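Local coordinates for protein 30-kDa cleavage and polyadenylation specificity factor 30 (Arabidopsis thaliana, PDB 5ZUU) that helps direct pre-mRNA 3'-end cleavage, polyadenylation and poly(A) site choice, and here contributes its YTH domain, bound to m6A-modified RNA, at residues 13-27 with 52-66. Numbering follows the deposited sequence.
Sequences PQGVNRYFVVKSNNR and AFDSVENVILIFSVN. With nucleotides of chain F.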
ATOM      1  N   PRO A  13       9.977  -4.774  -5.285  1.00 25.58           N
ATOM      2  CA  PRO A  13      11.337  -4.318  -5.534  1.00 25.66           C
ATOM      3  C   PRO A  13      12.346  -5.122  -4.720  1.00 26.56           C
ATOM      4  O   PRO A  13      12.039  -5.573  -3.582  1.00 25.74           O
ATOM      5  CB  PRO A  13      11.344  -2.885  -4.999  1.00 26.37           C
ATOM      6  CG  PRO A  13       9.933  -2.455  -4.965  1.00 25.26           C
ATOM      7  CD  PRO A  13       9.098  -3.677  -4.846  1.00 25.95           C
ATOM      8  N   GLN A  14      13.513  -5.320  -5.318  1.00 28.74           N
ATOM      9  CA  GLN A  14      14.577  -6.060  -4.670  1.00 32.25           C
ATOM     10  C   GLN A  14      15.286  -5.114  -3.725  1.00 30.47           C
ATOM     11  O   GLN A  14      15.306  -3.860  -3.929  1.00 28.98           O
ATOM     12  CB  GLN A  14      15.573  -6.608  -5.707  1.00 38.00           C
ATOM     13  CG  GLN A  14      15.017  -7.729  -6.598  1.00 40.87           C
ATOM     14  CD  GLN A  14      15.859  -7.951  -7.852  1.00 46.27           C
ATOM     15  OE1 GLN A  14      16.081  -7.017  -8.643  1.00 45.57           O
ATOM     16  NE2 GLN A  14      16.376  -9.182  -8.013  1.00 49.82           N
ATOM     17  N   GLY A  15      15.868  -5.720  -2.711  1.00 28.69           N
ATOM     18  CA  GLY A  15      16.785  -5.022  -1.800  1.00 29.93           C
ATOM     19  C   GLY A  15      16.225  -4.886  -0.417  1.00 25.64           C
ATOM     20  O   GLY A  15      15.306  -5.630  -0.019  1.00 22.01           O
ATOM     21  N   VAL A  16      16.755  -3.912   0.324  1.00 24.47           N
ATOM     22  CA  VAL A  16      16.323  -3.725   1.717  1.00 22.71           C
ATOM     23  C   VAL A  16      15.058  -2.862   1.761  1.00 20.80           C
ATOM     24  O   VAL A  16      15.058  -1.703   1.443  1.00 21.15           O
ATOM     25  CB  VAL A  16      17.471  -3.238   2.632  1.00 23.91           C
ATOM     26  CG1 VAL A  16      16.922  -2.851   4.011  1.00 23.28           C
ATOM     27  CG2 VAL A  16      18.495  -4.383   2.746  1.00 24.79           C
ATOM     28  N   ASN A  17      13.963  -3.469   2.169  1.00 18.60           N
ATOM     29  CA  ASN A  17      12.674  -2.804   2.200  1.00 15.23           C
ATOM     30  C   ASN A  17      12.206  -2.669   3.656  1.00 13.47           C
ATOM     31  O   ASN A  17      12.586  -3.458   4.512  1.00 11.76           O
ATOM     32  CB  ASN A  17      11.664  -3.666   1.469  1.00 15.28           C
ATOM     33  CG  ASN A  17      11.980  -3.907   0.008  1.00 15.82           C
ATOM     34  OD1 ASN A  17      12.728  -3.178  -0.672  1.00 16.60           O
ATOM     35  ND2 ASN A  17      11.331  -4.914  -0.510  1.00 17.14           N
ATOM     36  N   ARG A  18      11.321  -1.710   3.920  1.00 11.77           N
ATOM     37  CA  ARG A  18      10.498  -1.734   5.150  1.00 11.52           C
ATOM     38  C   ARG A  18       9.091  -1.771   4.691  1.00 11.78           C
ATOM     39  O   ARG A  18       8.783  -1.259   3.551  1.00 11.91           O
ATOM     40  CB  ARG A  18      10.745  -0.472   6.005  1.00 11.08           C
ATOM     41  CG  ARG A  18      12.134  -0.504   6.571  1.00 10.84           C
ATOM     42  CD  ARG A  18      12.536   0.802   7.198  1.00 11.08           C
ATOM     43  NE  ARG A  18      11.796   1.036   8.443  1.00 10.83           N
ATOM     44  CZ  ARG A  18      11.968   2.128   9.197  1.00 11.04           C
ATOM     45  NH1 ARG A  18      12.824   3.044   8.844  1.00 10.60           N
ATOM     46  NH2 ARG A  18      11.298   2.281  10.322  1.00 11.31           N
ATOM     47  N   TYR A  19       8.235  -2.291   5.567  1.00 11.23           N
ATOM     48  CA  TYR A  19       6.855  -2.625   5.278  1.00 11.46           C
ATOM     49  C   TYR A  19       5.946  -2.071   6.354  1.00 11.25           C
ATOM     50  O   TYR A  19       6.213  -2.290   7.562  1.00  9.40           O
ATOM     51  CB  TYR A  19       6.681  -4.202   5.304  1.00 12.76           C
ATOM     52  CG  TYR A  19       7.578  -4.891   4.348  1.00 12.88           C
ATOM     53  CD1 TYR A  19       8.919  -5.146   4.669  1.00 13.52           C
ATOM     54  CD2 TYR A  19       7.135  -5.226   3.081  1.00 13.57           C
ATOM     55  CE1 TYR A  19       9.770  -5.760   3.749  1.00 15.20           C
ATOM     56  CE2 TYR A  19       7.979  -5.841   2.169  1.00 13.88           C
ATOM     57  CZ  TYR A  19       9.287  -6.085   2.496  1.00 14.96           C
ATOM     58  OH  TYR A  19      10.111  -6.658   1.574  1.00 16.92           O
ATOM     59  N   PHE A  20       4.861  -1.404   5.918  1.00 11.27           N
ATOM     60  CA  PHE A  20       3.863  -0.812   6.819  1.00 12.21           C
ATOM     61  C   PHE A  20       2.491  -1.229   6.356  1.00 11.50           C
ATOM     62  O   PHE A  20       2.237  -1.231   5.160  1.00 11.42           O
ATOM     63  CB  PHE A  20       3.956   0.750   6.828  1.00 13.28           C
ATOM     64  CG  PHE A  20       5.238   1.287   7.374  1.00 14.17           C
ATOM     65  CD1 PHE A  20       6.387   1.269   6.630  1.00 15.11           C
ATOM     66  CD2 PHE A  20       5.303   1.815   8.645  1.00 15.70           C
ATOM     67  CE1 PHE A  20       7.599   1.724   7.166  1.00 15.37           C
ATOM     68  CE2 PHE A  20       6.498   2.279   9.184  1.00 14.84           C
ATOM     69  CZ  PHE A  20       7.646   2.224   8.441  1.00 15.36           C
ATOM     70  N   VAL A  21       1.614  -1.594   7.289  1.00 10.55           N
ATOM     71  CA  VAL A  21       0.203  -1.766   6.985  1.00 10.86           C
ATOM     72  C   VAL A  21      -0.473  -0.402   6.977  1.00 12.52           C
ATOM     73  O   VAL A  21      -0.285   0.389   7.893  1.00 14.11           O
ATOM     74  CB  VAL A  21      -0.526  -2.667   7.995  1.00 10.80           C
ATOM     75  CG1 VAL A  21      -2.040  -2.715   7.721  1.00 10.21           C
ATOM     76  CG2 VAL A  21       0.057  -4.070   7.949  1.00 10.27           C
ATOM     77  N   VAL A  22      -1.200  -0.106   5.909  1.00 11.88           N
ATOM     78  CA  VAL A  22      -1.912   1.119   5.732  1.00 11.63           C
ATOM     79  C   VAL A  22      -3.381   0.753   5.745  1.00 11.96           C
ATOM     80  O   VAL A  22      -3.788  -0.220   5.087  1.00 11.60           O
ATOM     81  CB  VAL A  22      -1.551   1.760   4.389  1.00 11.83           C
ATOM     82  CG1 VAL A  22      -2.544   2.868   4.030  1.00 12.04           C
ATOM     83  CG2 VAL A  22      -0.137   2.279   4.465  1.00 11.45           C
ATOM     84  N   LYS A  23      -4.163   1.454   6.572  1.00 11.98           N
ATOM     85  CA  LYS A  23      -5.613   1.198   6.722  1.00 12.19           C
ATOM     86  C   LYS A  23      -6.455   2.358   6.107  1.00 13.54           C
ATOM     87  O   LYS A  23      -6.058   3.518   6.158  1.00 14.15           O
ATOM     88  CB  LYS A  23      -5.970   0.985   8.190  1.00 12.55           C
ATOM     89  CG  LYS A  23      -5.244  -0.217   8.855  1.00 12.68           C
ATOM     90  CD  LYS A  23      -5.647  -1.568   8.272  1.00 12.95           C
ATOM     91  CE  LYS A  23      -7.116  -1.898   8.400  1.00 13.08           C
ATOM     92  NZ  LYS A  23      -7.356  -3.359   8.351  1.00 13.10           N
ATOM     93  N   SER A  24      -7.562   2.011   5.439  1.00 14.64           N
ATOM     94  CA  SER A  24      -8.615   2.965   4.992  1.00 14.89           C
ATOM     95  C   SER A  24      -9.979   2.609   5.568  1.00 14.78           C
ATOM     96  O   SER A  24     -10.326   1.431   5.701  1.00 15.42           O
ATOM     97  CB  SER A  24      -8.722   2.964   3.482  1.00 14.78           C
ATOM     98  OG  SER A  24      -9.613   3.966   3.052  1.00 15.53           O
ATOM     99  N   ASN A  25     -10.720   3.644   5.949  1.00 16.04           N
ATOM    100  CA  ASN A  25     -12.067   3.530   6.500  1.00 16.74           C
ATOM    101  C   ASN A  25     -13.018   3.110   5.448  1.00 16.91           C
ATOM    102  O   ASN A  25     -14.096   2.699   5.802  1.00 16.75           O
ATOM    103  CB  ASN A  25     -12.635   4.902   6.913  1.00 19.10           C
ATOM    104  CG  ASN A  25     -12.176   5.361   8.253  1.00 22.22           C
ATOM    105  OD1 ASN A  25     -11.769   4.565   9.112  1.00 26.44           O
ATOM    106  ND2 ASN A  25     -12.225   6.658   8.451  1.00 20.77           N
ATOM    107  N   ASN A  26     -12.693   3.323   4.159  1.00 17.19           N
ATOM    108  CA  ASN A  26     -13.618   3.032   3.081  1.00 18.78           C
ATOM    109  C   ASN A  26     -12.897   2.580   1.798  1.00 18.31           C
ATOM    110  O   ASN A  26     -11.711   2.876   1.625  1.00 17.88           O
ATOM    111  CB  ASN A  26     -14.489   4.303   2.832  1.00 19.39           C
ATOM    112  CG  ASN A  26     -13.654   5.511   2.402  1.00 20.61           C
ATOM    113  OD1 ASN A  26     -12.976   5.471   1.393  1.00 23.28           O
ATOM    114  ND2 ASN A  26     -13.672   6.587   3.199  1.00 22.04           N
ATOM    115  N   ARG A  27     -13.601   1.868   0.906  1.00 19.27           N
ATOM    116  CA  ARG A  27     -13.027   1.491  -0.400  1.00 20.75           C
ATOM    117  C   ARG A  27     -12.878   2.678  -1.319  1.00 20.83           C
ATOM    118  O   ARG A  27     -11.977   2.736  -2.176  1.00 20.06           O
ATOM    119  CB  ARG A  27     -13.865   0.483  -1.142  1.00 21.71           C
ATOM    120  CG  ARG A  27     -13.865  -0.856  -0.494  1.00 25.64           C
ATOM    121  CD  ARG A  27     -14.345  -1.940  -1.466  1.00 27.53           C
ATOM    122  NE  ARG A  27     -14.311  -3.204  -0.752  1.00 27.03           N
ATOM    123  CZ  ARG A  27     -13.371  -4.142  -0.837  1.00 26.99           C
ATOM    124  NH1 ARG A  27     -12.364  -4.071  -1.684  1.00 24.11           N
ATOM    125  NH2 ARG A  27     -13.505  -5.226  -0.080  1.00 29.67           N
ATOM    126  N   ALA A  52      10.942   6.346   7.356  1.00 11.39           N
ATOM    127  CA  ALA A  52      11.134   5.099   6.577  1.00 10.91           C
ATOM    128  C   ALA A  52      11.579   5.457   5.149  1.00 10.51           C
ATOM    129  O   ALA A  52      12.560   4.900   4.663  1.00  9.17           O
ATOM    130  CB  ALA A  52       9.853   4.292   6.579  1.00 11.14           C
ATOM    131  N   PHE A  53      10.922   6.439   4.532  1.00 10.07           N
ATOM    132  CA  PHE A  53      11.269   6.819   3.198  1.00 11.21           C
ATOM    133  C   PHE A  53      12.710   7.225   3.111  1.00 13.20           C
ATOM    134  O   PHE A  53      13.382   6.835   2.190  1.00 13.80           O
ATOM    135  CB  PHE A  53      10.374   7.961   2.679  1.00 11.44           C
ATOM    136  CG  PHE A  53      10.572   8.275   1.221  1.00 11.25           C
ATOM    137  CD1 PHE A  53       9.889   7.558   0.249  1.00 10.59           C
ATOM    138  CD2 PHE A  53      11.419   9.333   0.830  1.00 12.06           C
ATOM    139  CE1 PHE A  53      10.076   7.865  -1.104  1.00 11.09           C
ATOM    140  CE2 PHE A  53      11.601   9.654  -0.519  1.00 12.12           C
ATOM    141  CZ  PHE A  53      10.912   8.914  -1.479  1.00 11.73           C
ATOM    142  N   ASP A  54      13.232   7.960   4.095  1.00 14.50           N
ATOM    143  CA  ASP A  54      14.625   8.377   4.046  1.00 14.31           C
ATOM    144  C   ASP A  54      15.591   7.220   4.310  1.00 15.37           C
ATOM    145  O   ASP A  54      16.735   7.293   3.864  1.00 15.13           O
ATOM    146  CB  ASP A  54      14.915   9.481   5.113  1.00 14.88           C
ATOM    147  CG  ASP A  54      14.164  10.753   4.880  1.00 15.20           C
ATOM    148  OD1 ASP A  54      13.552  10.972   3.793  1.00 15.82           O
ATOM    149  OD2 ASP A  54      14.107  11.518   5.864  1.00 17.42           O
ATOM    150  N   SER A  55      15.180   6.223   5.098  1.00 14.74           N
ATOM    151  CA  SER A  55      16.073   5.169   5.581  1.00 15.35           C
ATOM    152  C   SER A  55      16.435   4.073   4.588  1.00 16.47           C
ATOM    153  O   SER A  55      17.494   3.476   4.727  1.00 16.83           O
ATOM    154  CB  SER A  55      15.449   4.434   6.774  1.00 14.63           C
ATOM    155  OG  SER A  55      14.243   3.814   6.358  1.00 13.33           O
ATOM    156  N   VAL A  56      15.533   3.743   3.661  1.00 15.68           N
ATOM    157  CA  VAL A  56      15.715   2.551   2.790  1.00 15.45           C
ATOM    158  C   VAL A  56      15.283   2.891   1.411  1.00 16.98           C
ATOM    159  O   VAL A  56      14.539   3.835   1.233  1.00 18.05           O
ATOM    160  CB  VAL A  56      14.871   1.310   3.265  1.00 13.60           C
ATOM    161  CG1 VAL A  56      15.328   0.802   4.608  1.00 13.16           C
ATOM    162  CG2 VAL A  56      13.400   1.641   3.352  1.00 13.60           C
ATOM    163  N   GLU A  57      15.610   2.036   0.465  1.00 20.28           N
ATOM    164  CA  GLU A  57      15.306   2.278  -0.970  1.00 21.20           C
ATOM    165  C   GLU A  57      13.802   2.137  -1.306  1.00 18.98           C
ATOM    166  O   GLU A  57      13.278   2.795  -2.249  1.00 17.25           O
ATOM    167  CB  GLU A  57      16.201   1.360  -1.828  1.00 25.95           C
ATOM    168  CG  GLU A  57      16.127   1.517  -3.348  1.00 34.72           C
ATOM    169  CD  GLU A  57      16.323   2.948  -3.874  1.00 44.10           C
ATOM    170  OE1 GLU A  57      16.881   3.827  -3.163  1.00 58.30           O
ATOM    171  OE2 GLU A  57      15.919   3.217  -5.036  1.00 52.60           O
ATOM    172  N   ASN A  58      13.109   1.271  -0.562  1.00 16.28           N
ATOM    173  CA  ASN A  58      11.706   0.983  -0.819  1.00 15.59           C
ATOM    174  C   ASN A  58      10.898   0.815   0.454  1.00 14.20           C
ATOM    175  O   ASN A  58      11.212  -0.021   1.309  1.00 13.49           O
ATOM    176  CB  ASN A  58      11.574  -0.339  -1.554  1.00 17.02           C
ATOM    177  CG  ASN A  58      12.331  -0.366  -2.831  1.00 17.24           C
ATOM    178  OD1 ASN A  58      11.961   0.277  -3.782  1.00 19.09           O
ATOM    179  ND2 ASN A  58      13.331  -1.191  -2.891  1.00 19.32           N
ATOM    180  N   VAL A  59       9.874   1.633   0.576  1.00 13.12           N
ATOM    181  CA  VAL A  59       8.900   1.520   1.594  1.00 12.03           C
ATOM    182  C   VAL A  59       7.699   0.948   0.908  1.00 11.78           C
ATOM    183  O   VAL A  59       7.133   1.521  -0.088  1.00 11.19           O
ATOM    184  CB  VAL A  59       8.596   2.901   2.201  1.00 12.37           C
ATOM    185  CG1 VAL A  59       7.459   2.801   3.218  1.00 11.83           C
ATOM    186  CG2 VAL A  59       9.841   3.435   2.847  1.00 11.45           C
ATOM    187  N   ILE A  60       7.353  -0.238   1.382  1.00 11.04           N
ATOM    188  CA  ILE A  60       6.231  -0.994   0.875  1.00 11.65           C
ATOM    189  C   ILE A  60       5.021  -0.860   1.806  1.00 11.91           C
ATOM    190  O   ILE A  60       5.094  -1.207   2.987  1.00 11.54           O
ATOM    191  CB  ILE A  60       6.614  -2.478   0.652  1.00 11.40           C
ATOM    192  CG1 ILE A  60       7.869  -2.555  -0.234  1.00 11.69           C
ATOM    193  CG2 ILE A  60       5.425  -3.265   0.025  1.00 11.26           C
ATOM    194  CD1 ILE A  60       7.746  -1.824  -1.565  1.00 12.17           C
ATOM    195  N   LEU A  61       3.927  -0.334   1.264  1.00 11.95           N
ATOM    196  CA  LEU A  61       2.654  -0.092   1.991  1.00 11.18           C
ATOM    197  C   LEU A  61       1.664  -1.166   1.600  1.00 11.00           C
ATOM    198  O   LEU A  61       1.222  -1.212   0.473  1.00 11.05           O
ATOM    199  CB  LEU A  61       2.120   1.270   1.567  1.00 11.22           C
ATOM    200  CG  LEU A  61       3.129   2.428   1.735  1.00 11.13           C
ATOM    201  CD1 LEU A  61       2.507   3.703   1.276  1.00 11.45           C
ATOM    202  CD2 LEU A  61       3.563   2.587   3.196  1.00 10.74           C
ATOM    203  N   ILE A  62       1.297  -2.012   2.552  1.00 10.69           N
ATOM    204  CA  ILE A  62       0.348  -3.057   2.381  1.00 10.53           C
ATOM    205  C   ILE A  62      -1.000  -2.573   2.873  1.00 11.00           C
ATOM    206  O   ILE A  62      -1.205  -2.424   4.085  1.00 11.45           O
ATOM    207  CB  ILE A  62       0.810  -4.306   3.177  1.00 10.59           C
ATOM    208  CG1 ILE A  62       2.167  -4.781   2.654  1.00 10.75           C
ATOM    209  CG2 ILE A  62      -0.209  -5.431   3.109  1.00 10.82           C
ATOM    210  CD1 ILE A  62       2.848  -5.893   3.504  1.00 11.06           C
ATOM    211  N   PHE A  63      -1.959  -2.411   1.955  1.00 11.81           N
ATOM    212  CA  PHE A  63      -3.246  -1.789   2.225  1.00 12.32           C
ATOM    213  C   PHE A  63      -4.277  -2.743   2.674  1.00 11.31           C
ATOM    214  O   PHE A  63      -4.369  -3.838   2.210  1.00 11.35           O
ATOM    215  CB  PHE A  63      -3.827  -1.079   0.990  1.00 13.80           C
ATOM    216  CG  PHE A  63      -3.297   0.282   0.805  1.00 15.91           C
ATOM    217  CD1 PHE A  63      -1.915   0.473   0.589  1.00 16.79           C
ATOM    218  CD2 PHE A  63      -4.137   1.404   0.852  1.00 17.79           C
ATOM    219  CE1 PHE A  63      -1.392   1.754   0.390  1.00 18.44           C
ATOM    220  CE2 PHE A  63      -3.618   2.679   0.677  1.00 17.46           C
ATOM    221  CZ  PHE A  63      -2.247   2.864   0.443  1.00 17.91           C
ATOM    222  N   SER A  64      -5.127  -2.273   3.533  1.00 11.14           N
ATOM    223  CA  SER A  64      -6.281  -3.010   3.913  1.00 10.83           C
ATOM    224  C   SER A  64      -7.382  -2.090   4.301  1.00 11.66           C
ATOM    225  O   SER A  64      -7.205  -1.244   5.223  1.00 12.19           O
ATOM    226  CB  SER A  64      -5.942  -3.946   5.020  1.00 10.65           C
ATOM    227  OG  SER A  64      -7.156  -4.497   5.573  1.00 11.17           O
ATOM    228  N   VAL A  65      -8.537  -2.236   3.635  1.00 12.19           N
ATOM    229  CA  VAL A  65      -9.749  -1.494   4.027  1.00 12.04           C
ATOM    230  C   VAL A  65     -10.388  -2.062   5.342  1.00 11.70           C
ATOM    231  O   VAL A  65     -10.621  -3.245   5.451  1.00 10.37           O
ATOM    232  CB  VAL A  65     -10.770  -1.450   2.888  1.00 11.64           C
ATOM    233  CG1 VAL A  65     -12.011  -0.729   3.328  1.00 11.76           C
ATOM    234  CG2 VAL A  65     -10.157  -0.763   1.664  1.00 12.31           C
ATOM    235  N   ASN A  66     -10.635  -1.180   6.322  1.00 12.52           N
ATOM    236  CA  ASN A  66     -11.251  -1.557   7.603  1.00 13.69           C
ATOM    237  C   ASN A  66     -12.497  -2.428   7.360  1.00 13.53           C
ATOM    238  O   ASN A  66     -13.298  -2.153   6.477  1.00 12.77           O
ATOM    239  CB  ASN A  66     -11.718  -0.331   8.418  1.00 13.78           C
ATOM    240  CG  ASN A  66     -10.597   0.592   8.841  1.00 15.12           C
ATOM    241  OD1 ASN A  66      -9.428   0.403   8.485  1.00 14.29           O
ATOM    242  ND2 ASN A  66     -10.945   1.573   9.673  1.00 14.50           N
TER
ATOM    243  P     C F   6      -7.342   2.391  12.199  1.00 13.25           P
ATOM    244  OP1   C F   6      -8.123   2.202  13.422  1.00 13.64           O
ATOM    245  OP2   C F   6      -5.929   2.836  12.301  1.00 13.76           O
ATOM    246  O5'   C F   6      -7.301   1.003  11.388  1.00 13.22           O
ATOM    247  C5'   C F   6      -8.262  -0.019  11.674  1.00 12.83           C
ATOM    248  C4'   C F   6      -7.574  -1.245  12.224  1.00 13.50           C
ATOM    249  O4'   C F   6      -7.000  -0.944  13.518  1.00 13.01           O
ATOM    250  C3'   C F   6      -8.459  -2.462  12.457  1.00 13.41           C
ATOM    251  O3'   C F   6      -8.611  -3.178  11.237  1.00 12.67           O
ATOM    252  C2'   C F   6      -7.665  -3.212  13.501  1.00 12.87           C
ATOM    253  O2'   C F   6      -6.584  -3.946  12.952  1.00 11.75           O
ATOM    254  C1'   C F   6      -7.174  -2.060  14.374  1.00 13.85           C
ATOM    255  N1    C F   6      -8.085  -1.664  15.470  1.00 15.21           N
ATOM    256  C2    C F   6      -8.219  -2.527  16.563  1.00 15.65           C
ATOM    257  O2    C F   6      -7.623  -3.611  16.548  1.00 15.44           O
ATOM    258  N3    C F   6      -8.987  -2.154  17.610  1.00 15.50           N
ATOM    259  C4    C F   6      -9.591  -0.962  17.602  1.00 16.69           C
ATOM    260  N4    C F   6     -10.348  -0.647  18.649  1.00 16.00           N
ATOM    261  C5    C F   6      -9.466  -0.055  16.505  1.00 16.26           C
ATOM    262  C6    C F   6      -8.705  -0.442  15.472  1.00 15.70           C
ATOM    263  P     U F   7      -9.944  -3.937  10.884  1.00 13.82           P
ATOM    264  OP1   U F   7      -9.802  -4.420   9.520  1.00 15.52           O
ATOM    265  OP2   U F   7     -11.094  -3.162  11.224  1.00 14.36           O
ATOM    266  O5'   U F   7      -9.954  -5.196  11.857  1.00 14.71           O
ATOM    267  C5'   U F   7      -8.968  -6.210  11.677  1.00 15.63           C
ATOM    268  C4'   U F   7      -9.010  -7.160  12.832  1.00 16.19           C
ATOM    269  O4'   U F   7      -8.740  -6.455  14.069  1.00 17.22           O
ATOM    270  C3'   U F   7     -10.359  -7.812  13.042  1.00 16.93           C
ATOM    271  O3'   U F   7     -10.376  -8.983  12.249  1.00 19.49           O
ATOM    272  C2'   U F   7     -10.333  -8.153  14.512  1.00 16.92           C
ATOM    273  O2'   U F   7      -9.500  -9.257  14.787  1.00 15.94           O
ATOM    274  C1'   U F   7      -9.631  -6.929  15.074  1.00 16.83           C
ATOM    275  N1    U F   7     -10.493  -5.822  15.494  1.00 15.60           N
ATOM    276  C2    U F   7     -11.080  -5.888  16.748  1.00 16.18           C
ATOM    277  O2    U F   7     -11.029  -6.884  17.463  1.00 16.74           O
ATOM    278  N3    U F   7     -11.768  -4.761  17.115  1.00 16.48           N
ATOM    279  C4    U F   7     -11.889  -3.586  16.405  1.00 16.11           C
ATOM    280  O4    U F   7     -12.507  -2.644  16.896  1.00 15.43           O
ATOM    281  C5    U F   7     -11.265  -3.601  15.116  1.00 15.64           C
ATOM    282  C6    U F   7     -10.590  -4.686  14.723  1.00 15.64           C
TER
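Arg18, Phe20, Val22 and Ser24 trade backbone hydrogen bonds with residues 58-66, pairing strands 17-24 and 58-65 in parallel within the YTH domain's mixed sheet, between strands 70-77 and 138-140. Helix 46-55 leads into the second strand and packs against Arg18 and Phe20. The two methyls of Val22 suit its buried place: CG1 lies over one face of the Phe63 ring, a CH-pi contact 3.6 Å from the centroid, while CG2 packs on Leu61 CB. On the same face Phe20 CE1 meets Ala52 CB at 3.5 Å, where a small residue lets the helix come close. On the opposite face, Ile60 runs beside Tyr19, its CB 3.7 Å from Tyr19 CD2.

At the strand entrance, Asn17 and Asn58 set their amide planes 85° apart, and Asn58 ND2 donates to Asn17 OD1 over 3.0 Å in a bent bond. Asn17 ND2 gives its two hydrogens, nearly in the amide plane, to Pro13 O and Tyr19 OH, while Lys76 holds Asn58 OD1. With an alanine at Asn17, Asn58 ND2 would probably lose this acceptor, and Pro13 O and Tyr19 OH the amide that joins them.

Arg18 bends at chi3 (70°); NH1 donates to Ser55 OG, near the guanidinium plane, and also pairs with Glu51, while NE makes a salt bridge to Glu139.

At the far end the sheet meets RNA. Lys23 folds back through chi2 and chi3, its long chain reaching an anionic backbone. Ser64 OG, itself bonded to His70 O, helps position the ammonium, accepting from Lys23 NZ at 3.0 Å. NZ also donates to O3' of C6 of chain F, at 3.2 Å. Its third bond runs 2.9 Å to OP1 of U7 of chain F.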